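Local structure of CrataBL (Crataeva tapia, 4IHZ) at residues L11-R25 with D36-V49. The protein inhibits factor Xa and, less strongly, trypsin, and acts as a lectin that binds glucose and N-acetylglucosamine. Sequence-based numbering, arbitrary orientation.
Sequences LPSTSRAGFSPDNLR and DLITQLRFPPRIGV
T39 holds OG1 between its own backbone N and carbonyl carbon (chi1 56°), aimed at D22 and R25, while R25 bends at chi3 (73°) to bring its guanidinium over L41. The T39 hydroxyl gives its proton to D22 OD1 at 2.8 Å, from above the carboxylate plane, and accepts from R25 NH1 at 2.8 Å, in the guanidinium plane. NH1 also bonds Q40 O, well off that carbonyl's plane, and L41 CD2 sits over one guanidinium face. D22 OD1 has a second partner, a salt bridge to R146.

Strands 19-21 and 38-40 pair antiparallel, S20 N to T39 O and T39 N to S20 O, both 2.9 Å. On the face opposite T39, the F19 ring lies against the Q40 chain, nearly parallel to its amide; NE2 bonds A17 O at 2.9 Å and OE1 takes a bond from R147. Beside the short helix 22-26, D36 OD1 accepts from N23 N through its syn lone pair, and OD2 from N23 ND2 (2.9 Å) and T101. In this beta-trefoil, the T39 hydroxyl, giving to D22 and accepting from R25, is used in both directions and fixes both side chains over the T39 face of the two-stranded sheet.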
loop_
_atom_site.group_PDB
_atom_site.type_symbol
_atom_site.label_atom_id
_atom_site.label_comp_id
_atom_site.label_asym_id
_atom_site.label_seq_id
_atom_site.Cartn_x
_atom_site.Cartn_y
_atom_site.Cartn_z
ATOM N N LEU A 11 -3.281 -17.522 -14.361
ATOM C CA LEU A 11 -4.246 -17.746 -15.431
ATOM C C LEU A 11 -5.038 -19.000 -15.131
ATOM O O LEU A 11 -4.479 -19.945 -14.575
ATOM C CB LEU A 11 -3.508 -17.914 -16.764
ATOM C CG LEU A 11 -2.868 -16.594 -17.226
ATOM C CD1 LEU A 11 -1.758 -16.901 -18.175
ATOM C CD2 LEU A 11 -3.951 -15.723 -17.919
ATOM N N PRO A 12 -6.336 -19.032 -15.493
ATOM C CA PRO A 12 -7.039 -20.318 -15.425
ATOM C C PRO A 12 -6.303 -21.367 -16.254
ATOM O O PRO A 12 -5.690 -21.067 -17.279
ATOM C CB PRO A 12 -8.392 -20.002 -16.065
ATOM C CG PRO A 12 -8.511 -18.456 -15.979
ATOM C CD PRO A 12 -7.121 -18.023 -16.223
ATOM N N SER A 13 -6.363 -22.611 -15.779
ATOM C CA SER A 13 -5.646 -23.684 -16.439
ATOM C C SER A 13 -6.056 -23.870 -17.882
ATOM O O SER A 13 -5.224 -24.295 -18.683
ATOM C CB SER A 13 -5.817 -24.966 -15.639
ATOM O OG SER A 13 -4.939 -24.861 -14.536
ATOM N N THR A 14 -7.320 -23.580 -18.208
ATOM C CA THR A 14 -7.795 -23.762 -19.578
ATOM C C THR A 14 -8.348 -22.515 -20.281
ATOM O O THR A 14 -9.210 -22.636 -21.179
ATOM C CB THR A 14 -8.833 -24.879 -19.679
ATOM O OG1 THR A 14 -10.013 -24.496 -18.964
ATOM C CG2 THR A 14 -8.275 -26.197 -19.114
ATOM N N SER A 15 -7.842 -21.339 -19.901
ATOM C CA SER A 15 -8.371 -20.064 -20.417
ATOM C C SER A 15 -7.228 -19.058 -20.497
ATOM O O SER A 15 -6.237 -19.202 -19.779
ATOM C CB SER A 15 -9.417 -19.540 -19.423
ATOM O OG SER A 15 -9.693 -18.186 -19.600
ATOM N N ARG A 16 -7.385 -18.034 -21.342
ATOM C CA ARG A 16 -6.418 -16.948 -21.420
ATOM C C ARG A 16 -6.896 -15.730 -20.637
ATOM O O ARG A 16 -6.233 -14.709 -20.663
ATOM C CB ARG A 16 -6.198 -16.470 -22.871
ATOM C CG ARG A 16 -5.666 -17.524 -23.812
ATOM C CD ARG A 16 -5.223 -16.875 -25.129
ATOM N NE ARG A 16 -6.323 -16.382 -25.972
ATOM C CZ ARG A 16 -6.779 -15.119 -26.014
ATOM N NH1 ARG A 16 -6.269 -14.162 -25.219
ATOM N NH2 ARG A 16 -7.775 -14.810 -26.850
ATOM N N ALA A 17 -8.057 -15.812 -20.003
ATOM C CA ALA A 17 -8.605 -14.638 -19.299
ATOM C C ALA A 17 -7.987 -14.557 -17.888
ATOM O O ALA A 17 -8.388 -15.297 -16.981
ATOM C CB ALA A 17 -10.152 -14.779 -19.210
ATOM N N GLY A 18 -6.994 -13.676 -17.739
ATOM C CA GLY A 18 -6.345 -13.502 -16.447
ATOM C C GLY A 18 -7.020 -12.425 -15.608
ATOM O O GLY A 18 -8.239 -12.171 -15.703
ATOM N N PHE A 19 -6.246 -11.857 -14.700
ATOM C CA PHE A 19 -6.811 -11.117 -13.570
ATOM C C PHE A 19 -6.124 -9.840 -13.278
ATOM O O PHE A 19 -4.901 -9.695 -13.487
ATOM C CB PHE A 19 -6.725 -11.989 -12.296
ATOM C CG PHE A 19 -7.542 -13.251 -12.391
ATOM C CD1 PHE A 19 -8.884 -13.245 -12.104
ATOM C CD2 PHE A 19 -6.936 -14.409 -12.859
ATOM C CE1 PHE A 19 -9.631 -14.436 -12.220
ATOM C CE2 PHE A 19 -7.666 -15.563 -12.989
ATOM C CZ PHE A 19 -9.001 -15.584 -12.691
ATOM N N SER A 20 -6.898 -8.862 -12.805
ATOM C CA SER A 20 -6.301 -7.568 -12.428
ATOM C C SER A 20 -7.013 -7.022 -11.203
ATOM O O SER A 20 -8.230 -7.160 -11.106
ATOM C CB SER A 20 -6.496 -6.584 -13.595
ATOM O OG SER A 20 -6.160 -5.239 -13.199
ATOM N N PRO A 21 -6.286 -6.376 -10.281
ATOM C CA PRO A 21 -6.980 -5.498 -9.313
ATOM C C PRO A 21 -7.936 -4.538 -10.004
ATOM O O PRO A 21 -7.631 -3.963 -11.058
ATOM C CB PRO A 21 -5.829 -4.738 -8.648
ATOM C CG PRO A 21 -4.632 -5.684 -8.759
ATOM C CD PRO A 21 -4.809 -6.255 -10.170
ATOM N N ASP A 22 -9.128 -4.371 -9.431
ATOM C CA ASP A 22 -10.106 -3.478 -10.019
ATOM C C ASP A 22 -9.604 -2.051 -10.209
ATOM O O ASP A 22 -9.979 -1.391 -11.204
ATOM C CB ASP A 22 -11.374 -3.465 -9.200
ATOM C CG ASP A 22 -12.468 -4.313 -9.799
ATOM O OD1 ASP A 22 -12.399 -4.754 -10.997
ATOM O OD2 ASP A 22 -13.466 -4.514 -9.067
ATOM N N ASN A 23 -8.758 -1.552 -9.295
ATOM C CA ASN A 23 -8.369 -0.133 -9.450
ATOM C C ASN A 23 -7.597 0.095 -10.736
ATOM O O ASN A 23 -7.664 1.176 -11.339
ATOM C CB ASN A 23 -7.593 0.385 -8.226
ATOM C CG ASN A 23 -6.145 0.031 -8.276
ATOM O OD1 ASN A 23 -5.345 0.780 -8.802
ATOM N ND2 ASN A 23 -5.774 -1.119 -7.695
ATOM N N LEU A 24 -6.900 -0.951 -11.190
ATOM C CA LEU A 24 -6.124 -0.842 -12.438
ATOM C C LEU A 24 -7.028 -0.892 -13.652
ATOM O O LEU A 24 -6.705 -0.311 -14.666
ATOM C CB LEU A 24 -4.995 -1.909 -12.501
ATOM C CG LEU A 24 -3.907 -1.748 -11.442
ATOM C CD1 LEU A 24 -2.836 -2.817 -11.636
ATOM C CD2 LEU A 24 -3.242 -0.351 -11.593
ATOM N N ARG A 25 -8.203 -1.515 -13.536
ATOM C CA ARG A 25 -9.121 -1.533 -14.689
ATOM C C ARG A 25 -9.715 -0.156 -14.881
ATOM O O ARG A 25 -9.839 0.326 -16.016
ATOM C CB ARG A 25 -10.223 -2.576 -14.458
ATOM C CG ARG A 25 -9.612 -3.964 -14.370
ATOM C CD ARG A 25 -10.715 -5.010 -14.196
ATOM N NE ARG A 25 -11.435 -5.175 -15.457
ATOM C CZ ARG A 25 -12.141 -6.267 -15.733
ATOM N NH1 ARG A 25 -12.212 -7.214 -14.837
ATOM N NH2 ARG A 25 -12.752 -6.386 -16.915
ATOM N N ASP A 36 -10.845 -3.628 -2.998
ATOM C CA ASP A 36 -10.268 -3.640 -4.334
ATOM C C ASP A 36 -10.147 -5.102 -4.762
ATOM O O ASP A 36 -9.166 -5.772 -4.460
ATOM C CB ASP A 36 -8.902 -2.949 -4.308
ATOM C CG ASP A 36 -8.318 -2.745 -5.703
ATOM O OD1 ASP A 36 -9.070 -2.345 -6.627
ATOM O OD2 ASP A 36 -7.085 -2.988 -5.886
ATOM N N LEU A 37 -11.180 -5.574 -5.453
ATOM C CA LEU A 37 -11.277 -6.973 -5.861
ATOM C C LEU A 37 -10.252 -7.329 -6.909
ATOM O O LEU A 37 -9.703 -6.450 -7.582
ATOM C CB LEU A 37 -12.681 -7.229 -6.441
ATOM C CG LEU A 37 -13.827 -6.979 -5.483
ATOM C CD1 LEU A 37 -15.072 -7.056 -6.353
ATOM C CD2 LEU A 37 -13.873 -8.007 -4.344
ATOM N N ILE A 38 -10.028 -8.634 -7.088
ATOM C CA ILE A 38 -9.178 -9.099 -8.180
ATOM C C ILE A 38 -10.164 -9.698 -9.182
ATOM O O ILE A 38 -10.804 -10.728 -8.891
ATOM C CB ILE A 38 -8.207 -10.219 -7.693
ATOM C CG1 ILE A 38 -7.269 -9.723 -6.575
ATOM C CG2 ILE A 38 -7.397 -10.795 -8.883
ATOM C CD1 ILE A 38 -6.418 -8.547 -6.977
ATOM N N THR A 39 -10.311 -9.058 -10.338
ATOM C CA THR A 39 -11.355 -9.452 -11.279
ATOM C C THR A 39 -10.780 -9.985 -12.577
ATOM O O THR A 39 -9.647 -9.663 -12.957
ATOM C CB THR A 39 -12.350 -8.317 -11.590
ATOM O OG1 THR A 39 -11.624 -7.184 -12.069
ATOM C CG2 THR A 39 -13.140 -7.946 -10.296
ATOM N N GLN A 40 -11.569 -10.771 -13.281
ATOM C CA GLN A 40 -11.118 -11.434 -14.464
ATOM C C GLN A 40 -11.324 -10.582 -15.711
ATOM O O GLN A 40 -12.374 -9.963 -15.895
ATOM C CB GLN A 40 -11.862 -12.775 -14.594
ATOM C CG GLN A 40 -11.226 -13.680 -15.649
ATOM C CD GLN A 40 -11.846 -15.033 -15.685
ATOM O OE1 GLN A 40 -13.066 -15.191 -15.472
ATOM N NE2 GLN A 40 -11.035 -16.034 -15.982
ATOM N N LEU A 41 -10.312 -10.538 -16.559
ATOM C CA LEU A 41 -10.414 -9.759 -17.793
ATOM C C LEU A 41 -10.921 -10.661 -18.900
ATOM O O LEU A 41 -10.158 -11.383 -19.533
ATOM C CB LEU A 41 -9.015 -9.247 -18.159
ATOM C CG LEU A 41 -8.324 -8.344 -17.140
ATOM C CD1 LEU A 41 -7.012 -7.841 -17.704
ATOM C CD2 LEU A 41 -9.188 -7.161 -16.871
ATOM N N ARG A 42 -12.249 -10.685 -19.071
ATOM C CA ARG A 42 -12.887 -11.704 -19.916
ATOM C C ARG A 42 -13.184 -11.379 -21.371
ATOM O O ARG A 42 -13.121 -12.266 -22.240
ATOM C CB ARG A 42 -14.208 -12.074 -19.266
ATOM C CG ARG A 42 -14.052 -12.919 -18.078
ATOM C CD ARG A 42 -15.383 -13.511 -17.765
ATOM N NE ARG A 42 -16.288 -12.454 -17.366
ATOM C CZ ARG A 42 -17.595 -12.666 -17.225
ATOM N NH1 ARG A 42 -18.071 -13.903 -17.495
ATOM N NH2 ARG A 42 -18.386 -11.660 -16.817
ATOM N N PHE A 43 -13.573 -10.133 -21.633
ATOM C CA PHE A 43 -14.139 -9.792 -22.936
ATOM C C PHE A 43 -13.476 -8.540 -23.484
ATOM O O PHE A 43 -13.934 -7.416 -23.206
ATOM C CB PHE A 43 -15.645 -9.576 -22.791
ATOM C CG PHE A 43 -16.380 -10.787 -22.264
ATOM C CD1 PHE A 43 -17.067 -10.733 -21.060
ATOM C CD2 PHE A 43 -16.382 -11.990 -22.977
ATOM C CE1 PHE A 43 -17.741 -11.850 -20.572
ATOM C CE2 PHE A 43 -17.065 -13.124 -22.486
ATOM C CZ PHE A 43 -17.739 -13.058 -21.301
ATOM N N PRO A 44 -12.400 -8.712 -24.279
ATOM C CA PRO A 44 -11.790 -9.953 -24.720
ATOM C C PRO A 44 -10.857 -10.473 -23.613
ATOM O O PRO A 44 -10.502 -9.699 -22.697
ATOM C CB PRO A 44 -10.972 -9.508 -25.944
ATOM C CG PRO A 44 -10.550 -8.116 -25.599
ATOM C CD PRO A 44 -11.646 -7.534 -24.759
ATOM N N PRO A 45 -10.520 -11.770 -23.660
ATOM C CA PRO A 45 -9.641 -12.313 -22.641
ATOM C C PRO A 45 -8.284 -11.640 -22.724
ATOM O O PRO A 45 -7.659 -11.556 -23.784
ATOM C CB PRO A 45 -9.535 -13.807 -22.968
ATOM C CG PRO A 45 -10.367 -14.041 -24.159
ATOM C CD PRO A 45 -10.866 -12.757 -24.705
ATOM N N ARG A 46 -7.835 -11.153 -21.591
ATOM C CA ARG A 46 -6.511 -10.531 -21.532
ATOM C C ARG A 46 -5.731 -11.126 -20.381
ATOM O O ARG A 46 -6.281 -11.568 -19.376
ATOM C CB ARG A 46 -6.621 -9.024 -21.364
ATOM C CG ARG A 46 -7.132 -8.341 -22.650
ATOM C CD ARG A 46 -6.100 -8.554 -23.787
ATOM N NE ARG A 46 -6.437 -7.900 -25.061
ATOM C CZ ARG A 46 -7.005 -8.506 -26.100
ATOM N NH1 ARG A 46 -7.331 -9.808 -26.062
ATOM N NH2 ARG A 46 -7.242 -7.797 -27.206
ATOM N N ILE A 47 -4.417 -11.118 -20.521
ATOM C CA ILE A 47 -3.562 -11.876 -19.627
ATOM C C ILE A 47 -3.526 -11.283 -18.207
ATOM O O ILE A 47 -3.216 -11.998 -17.270
ATOM C CB ILE A 47 -2.114 -11.942 -20.231
ATOM C CG1 ILE A 47 -1.287 -13.037 -19.536
ATOM C CG2 ILE A 47 -1.409 -10.565 -20.159
ATOM C CD1 ILE A 47 -0.010 -13.466 -20.331
ATOM N N GLY A 48 -3.841 -9.990 -18.064
ATOM C CA GLY A 48 -3.963 -9.425 -16.722
ATOM C C GLY A 48 -2.701 -8.689 -16.286
ATOM O O GLY A 48 -1.947 -8.117 -17.080
ATOM N N VAL A 49 -2.486 -8.704 -14.973
ATOM C CA VAL A 49 -1.403 -7.963 -14.350
ATOM C C VAL A 49 -0.647 -8.992 -13.512
ATOM O O VAL A 49 -1.265 -9.776 -12.811
ATOM C CB VAL A 49 -1.983 -6.853 -13.446
ATOM C CG1 VAL A 49 -0.825 -6.056 -12.831
ATOM C CG2 VAL A 49 -2.807 -5.881 -14.285
HETATM O O HOH W 1 -8.839 -12.305 -27.869
HETATM O O HOH W 2 -3.529 -12.785 -14.640
HETATM O O HOH W 3 -13.292 -3.471 -6.630
#